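Local coordinates for methyltransferase domain-containing protein (Pyrococcus horikoshii, PDB 1VE3) that binds S-adenosylmethionine in a Rossmann-like domain and probably transfers its methyl group to a substrate that is not yet known, at residues 12-16 against 49-54; 53-57 against 83-89. One frame throughout, in Å; residues are numbered along the deposited sequence.

Interaction 1 (12-16 against 49-54). With SAM (S-adenosylmethionine), chain C.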
# COMPACT_ATOMS: atom_id res chain seq x y z
N THR A 12 -1.11 -1.70 8.61
CA THR A 12 -1.89 -2.53 7.68
C THR A 12 -3.41 -2.43 7.78
O THR A 12 -4.10 -2.44 6.77
CB THR A 12 -1.52 -4.02 7.84
OG1 THR A 12 -0.09 -4.15 7.92
CG2 THR A 12 -2.01 -4.82 6.65
N TYR A 13 -3.94 -2.31 8.99
CA TYR A 13 -5.38 -2.25 9.13
C TYR A 13 -5.88 -0.96 9.78
O TYR A 13 -7.08 -0.80 10.01
CB TYR A 13 -5.86 -3.46 9.94
CG TYR A 13 -5.33 -4.78 9.41
CD1 TYR A 13 -5.84 -5.35 8.24
CD2 TYR A 13 -4.32 -5.46 10.08
CE1 TYR A 13 -5.37 -6.58 7.76
CE2 TYR A 13 -3.83 -6.69 9.61
CZ TYR A 13 -4.37 -7.23 8.46
OH TYR A 13 -3.89 -8.44 8.01
N THR A 14 -4.97 -0.03 10.06
CA THR A 14 -5.36 1.21 10.71
C THR A 14 -4.95 2.50 10.02
O THR A 14 -5.53 3.54 10.30
CB THR A 14 -4.84 1.24 12.16
OG1 THR A 14 -3.43 1.02 12.17
CG2 THR A 14 -5.53 0.16 12.98
N ASP A 15 -3.99 2.43 9.11
CA ASP A 15 -3.53 3.63 8.39
C ASP A 15 -3.85 3.54 6.91
O ASP A 15 -3.04 3.07 6.11
CB ASP A 15 -2.02 3.81 8.60
CG ASP A 15 -1.51 5.09 7.97
OD1 ASP A 15 -2.28 5.79 7.27
OD2 ASP A 15 -0.32 5.40 8.16
N ILE A 16 -5.04 4.01 6.55
CA ILE A 16 -5.53 3.98 5.17
C ILE A 16 -4.57 4.54 4.13
O ILE A 16 -4.66 4.18 2.96
CB ILE A 16 -6.90 4.71 5.05
CG1 ILE A 16 -7.95 3.98 5.89
CG2 ILE A 16 -7.35 4.74 3.60
CD1 ILE A 16 -9.32 4.64 5.87
N VAL A 49 -10.90 0.78 9.85
CA VAL A 49 -10.89 2.23 9.68
C VAL A 49 -11.66 2.72 8.44
O VAL A 49 -11.61 3.90 8.10
CB VAL A 49 -9.42 2.79 9.68
CG1 VAL A 49 -8.80 2.57 11.06
CG2 VAL A 49 -8.58 2.11 8.63
N GLY A 50 -12.37 1.80 7.79
CA GLY A 50 -13.19 2.15 6.64
C GLY A 50 -12.56 2.25 5.26
O GLY A 50 -13.20 2.72 4.32
N GLY A 51 -11.32 1.79 5.12
CA GLY A 51 -10.67 1.85 3.83
C GLY A 51 -11.45 1.27 2.66
O GLY A 51 -11.57 1.90 1.61
N PHE A 52 -12.00 0.06 2.82
CA PHE A 52 -12.73 -0.55 1.72
C PHE A 52 -14.10 0.08 1.52
O PHE A 52 -14.71 -0.07 0.47
CB PHE A 52 -12.84 -2.07 1.95
CG PHE A 52 -11.57 -2.80 1.67
CD1 PHE A 52 -11.22 -3.15 0.38
CD2 PHE A 52 -10.67 -3.06 2.70
CE1 PHE A 52 -10.00 -3.76 0.10
CE2 PHE A 52 -9.44 -3.67 2.43
CZ PHE A 52 -9.11 -4.02 1.13
N SER A 53 -14.57 0.81 2.52
CA SER A 53 -15.85 1.48 2.40
C SER A 53 -15.68 2.64 1.41
O SER A 53 -16.40 2.73 0.42
CB SER A 53 -16.31 2.01 3.76
OG SER A 53 -16.63 0.94 4.63
N PHE A 54 -14.71 3.51 1.68
CA PHE A 54 -14.45 4.65 0.81
C PHE A 54 -14.22 4.17 -0.62
O PHE A 54 -14.67 4.79 -1.57
CB PHE A 54 -13.23 5.43 1.32
CG PHE A 54 -13.36 5.88 2.74
CD1 PHE A 54 -14.52 6.54 3.16
CD2 PHE A 54 -12.37 5.62 3.68
CE1 PHE A 54 -14.68 6.93 4.49
CE2 PHE A 54 -12.52 6.00 5.01
CZ PHE A 54 -13.68 6.65 5.42
N SAM C . -12.24 -5.16 7.19
CA SAM C . -11.08 -4.46 7.82
C SAM C . -10.04 -4.14 6.75
O SAM C . -9.44 -3.06 6.82
OXT SAM C . -9.87 -5.04 5.87
CB SAM C . -10.48 -5.39 8.84
CG SAM C . -9.76 -4.70 9.89
SD SAM C . -9.01 -5.81 11.15
CE SAM C . -7.91 -6.78 10.32
C5' SAM C . -10.40 -6.73 11.84
C4' SAM C . -11.57 -5.88 12.54
O4' SAM C . -12.61 -6.80 13.03
C3' SAM C . -11.13 -5.17 13.82
O3' SAM C . -11.25 -3.75 13.31
C2' SAM C . -12.17 -5.32 14.88
O2' SAM C . -12.59 -4.28 15.71
C1' SAM C . -13.27 -6.09 14.06
N9 SAM C . -14.07 -6.99 14.89
C8 SAM C . -13.72 -8.00 15.78
N7 SAM C . -14.75 -8.59 16.34
C5 SAM C . -15.83 -7.96 15.81
C6 SAM C . -17.28 -8.09 15.98
N6 SAM C . -17.83 -9.00 16.81
N1 SAM C . -18.14 -7.25 15.25
C2 SAM C . -17.62 -6.31 14.40
N3 SAM C . -16.30 -6.10 14.17
C4 SAM C . -15.44 -6.95 14.91
O HOH W 1 -9.39 -1.07 8.46
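I16 and V49 lock the loop 12-16 onto the turn that leads into helix 51-58. Their side chains run alongside one another, pointing opposite ways, and I16 CG1 sits only 3.4 Å from V49 CG2, tighter than an ordinary van der Waals contact. With CG1 beside its backbone N (chi1 -63°) and the chain extended to CD1, I16 reaches on beneath the turn: CD1 lies 3.3 Å from V49 O and meets the edge of the F54 ring at CE2, 3.6 Å away and near the ring plane. A slender, branched chain suits this space, and G51, lacking a side chain, lets I16 CG1 come close to its CA. G50, at the N-cap, has a positive phi (84°), a conformation that glycine adopts easily.

Toward the cofactor the fit is looser and wet. Y13 turns its ring away from 49-54 and lays one face under the methyl carbon of S-adenosylmethionine, SAM CE, 3.3 Å from Y13 CD1; T12 CG2 backs the other face. A water bridges the gap, 2.8 Å from Y13 O, 2.8 Å from V49 N, from which it accepts, and 2.6 Å from SAM O. F52 adds an apolar wall near the carboxylate. The electron-rich tyrosine face beside the methyl would probably favour the positive charge of the sulfonium, while the water lies within hydrogen-bonding distance of the cofactor carboxylate and both backbones.

Interaction 2 (53-57 against 83-89); sequences SFLLE and RESNVEF
E57 reaches from helix 51-58 to the turn before strand 88-91, where its carboxylate takes the backbone N-H of N86: N86 N lies 2.6 Å from E57 OE2, almost in line with the C-O bond, with an N-H...O angle of 145°. S85 OG lies close to the same carboxylate, but its exact place is less sure. CG of E57 points opposite the backbone N (chi1 175°), and the extended glutamate chain carries the carboxylate across to the turn. Beneath it, V87 CG2 packs 3.7 Å from E57 CB, while its other branch, CG1, rests 3.9 Å from S53 CB.

Beside this polar end lies an aromatic one. F54 CZ comes to the edge of the F89 ring, near its plane, 3.6 Å from F89 CZ, with the ring planes 78° apart; S85 CB lies 3.7 Å from F54 CD1. R83 NH1 passes obliquely by F54 CB, while R83 NE forms a salt bridge to E173 of the second subunit.

Further out, S53 OG is held by D44 of strand 41-45, V63 of strand 62-67 touches S53 and V87, and A80 of helix 70-82 backs F54 and S85. A Schellman motif at E84 ends that helix. Helix 51-58 packs on one face of the parallel part of the mixed sheet, as the crossover helix between strands 41-45 and 62-67 does in Rossmann-like S-adenosylmethionine-dependent methyltransferases.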
# COMPACT_ATOMS: atom_id res chain seq x y z
N SER A 53 -14.57 0.81 2.52
CA SER A 53 -15.85 1.48 2.40
C SER A 53 -15.68 2.64 1.41
O SER A 53 -16.40 2.73 0.42
CB SER A 53 -16.31 2.01 3.76
OG SER A 53 -16.63 0.94 4.63
N PHE A 54 -14.71 3.51 1.68
CA PHE A 54 -14.45 4.65 0.81
C PHE A 54 -14.22 4.17 -0.62
O PHE A 54 -14.67 4.79 -1.57
CB PHE A 54 -13.23 5.43 1.32
CG PHE A 54 -13.36 5.88 2.74
CD1 PHE A 54 -14.52 6.54 3.16
CD2 PHE A 54 -12.37 5.62 3.68
CE1 PHE A 54 -14.68 6.93 4.49
CE2 PHE A 54 -12.52 6.00 5.01
CZ PHE A 54 -13.68 6.65 5.42
N LEU A 55 -13.51 3.06 -0.77
CA LEU A 55 -13.26 2.52 -2.10
C LEU A 55 -14.57 2.22 -2.83
O LEU A 55 -14.75 2.60 -3.98
CB LEU A 55 -12.42 1.25 -2.02
CG LEU A 55 -12.22 0.54 -3.35
CD1 LEU A 55 -11.39 1.43 -4.27
CD2 LEU A 55 -11.52 -0.80 -3.13
N LEU A 56 -15.48 1.52 -2.15
CA LEU A 56 -16.76 1.17 -2.76
C LEU A 56 -17.62 2.41 -2.99
O LEU A 56 -18.29 2.52 -4.02
CB LEU A 56 -17.53 0.17 -1.89
CG LEU A 56 -17.02 -1.27 -1.82
CD1 LEU A 56 -18.05 -2.14 -1.09
CD2 LEU A 56 -16.78 -1.81 -3.22
N GLU A 57 -17.59 3.33 -2.04
CA GLU A 57 -18.36 4.56 -2.15
C GLU A 57 -17.97 5.34 -3.41
O GLU A 57 -18.81 5.97 -4.04
CB GLU A 57 -18.13 5.45 -0.93
CG GLU A 57 -18.81 6.80 -1.04
CD GLU A 57 -18.30 7.79 -0.02
OE1 GLU A 57 -17.08 8.05 -0.00
OE2 GLU A 57 -19.12 8.32 0.77
N ARG A 83 -12.02 13.01 3.79
CA ARG A 83 -12.29 12.63 2.40
C ARG A 83 -13.67 13.08 1.96
O ARG A 83 -14.08 12.84 0.83
CB ARG A 83 -12.16 11.12 2.21
CG ARG A 83 -10.74 10.60 2.32
CD ARG A 83 -10.62 9.20 1.74
NE ARG A 83 -9.24 8.73 1.73
CZ ARG A 83 -8.86 7.57 1.21
NH1 ARG A 83 -9.75 6.77 0.65
NH2 ARG A 83 -7.59 7.20 1.27
N GLU A 84 -14.39 13.75 2.86
CA GLU A 84 -15.74 14.22 2.56
C GLU A 84 -16.56 13.06 2.00
O GLU A 84 -17.04 13.10 0.87
CB GLU A 84 -15.67 15.38 1.56
CG GLU A 84 -15.24 16.69 2.20
CD GLU A 84 -14.92 17.78 1.19
OE1 GLU A 84 -14.83 18.96 1.61
OE2 GLU A 84 -14.75 17.46 -0.01
N SER A 85 -16.71 12.03 2.83
CA SER A 85 -17.45 10.83 2.48
C SER A 85 -18.80 10.77 3.18
O SER A 85 -18.96 11.29 4.29
CB SER A 85 -16.62 9.60 2.88
OG SER A 85 -17.30 8.39 2.57
N ASN A 86 -19.77 10.14 2.52
CA ASN A 86 -21.11 10.00 3.06
C ASN A 86 -21.34 8.61 3.65
O ASN A 86 -22.48 8.23 3.96
CB ASN A 86 -22.15 10.27 1.98
CG ASN A 86 -22.15 11.72 1.52
OD1 ASN A 86 -22.35 12.63 2.32
ND2 ASN A 86 -21.91 11.93 0.23
N VAL A 87 -20.27 7.84 3.79
CA VAL A 87 -20.36 6.50 4.36
C VAL A 87 -20.68 6.62 5.85
O VAL A 87 -20.01 7.35 6.58
CB VAL A 87 -19.04 5.72 4.21
CG1 VAL A 87 -19.16 4.36 4.87
CG2 VAL A 87 -18.70 5.56 2.74
N GLU A 88 -21.71 5.91 6.29
CA GLU A 88 -22.11 5.93 7.69
C GLU A 88 -21.46 4.80 8.47
O GLU A 88 -21.65 3.62 8.15
CB GLU A 88 -23.62 5.83 7.85
CG GLU A 88 -24.04 5.61 9.30
CD GLU A 88 -25.54 5.64 9.51
OE1 GLU A 88 -26.26 4.86 8.84
OE2 GLU A 88 -25.99 6.44 10.36
N PHE A 89 -20.72 5.16 9.51
CA PHE A 89 -20.05 4.18 10.35
C PHE A 89 -20.82 4.00 11.64
O PHE A 89 -21.21 4.98 12.29
CB PHE A 89 -18.62 4.62 10.63
CG PHE A 89 -17.75 4.63 9.42
CD1 PHE A 89 -17.39 3.43 8.81
CD2 PHE A 89 -17.32 5.82 8.86
CE1 PHE A 89 -16.61 3.43 7.65
CE2 PHE A 89 -16.54 5.83 7.70
CZ PHE A 89 -16.18 4.64 7.10

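Interactions 1 and 2, whose centres lie 10 Å apart, work along the same helix, 51-58, and share S53 and F54. Interaction 1 holds its N-terminal end against the loop 12-16 beside the cofactor; interaction 2 holds the following turn against the approach to strand 88-91. The two also touch directly: I16 CG2 lies 3.4 Å from R83 NH2, and G50 CA lies 3.8 Å from F89 CE1, so G50 at the head of the helix touches the ring of F89 on the outermost strand 88-91. Only interaction 1 reaches S-adenosylmethionine, through Y13 and F52; the S53 side chain remains about 8 Å from the cofactor, and that of F89 about 7 Å from the side chain of D67, which binds it.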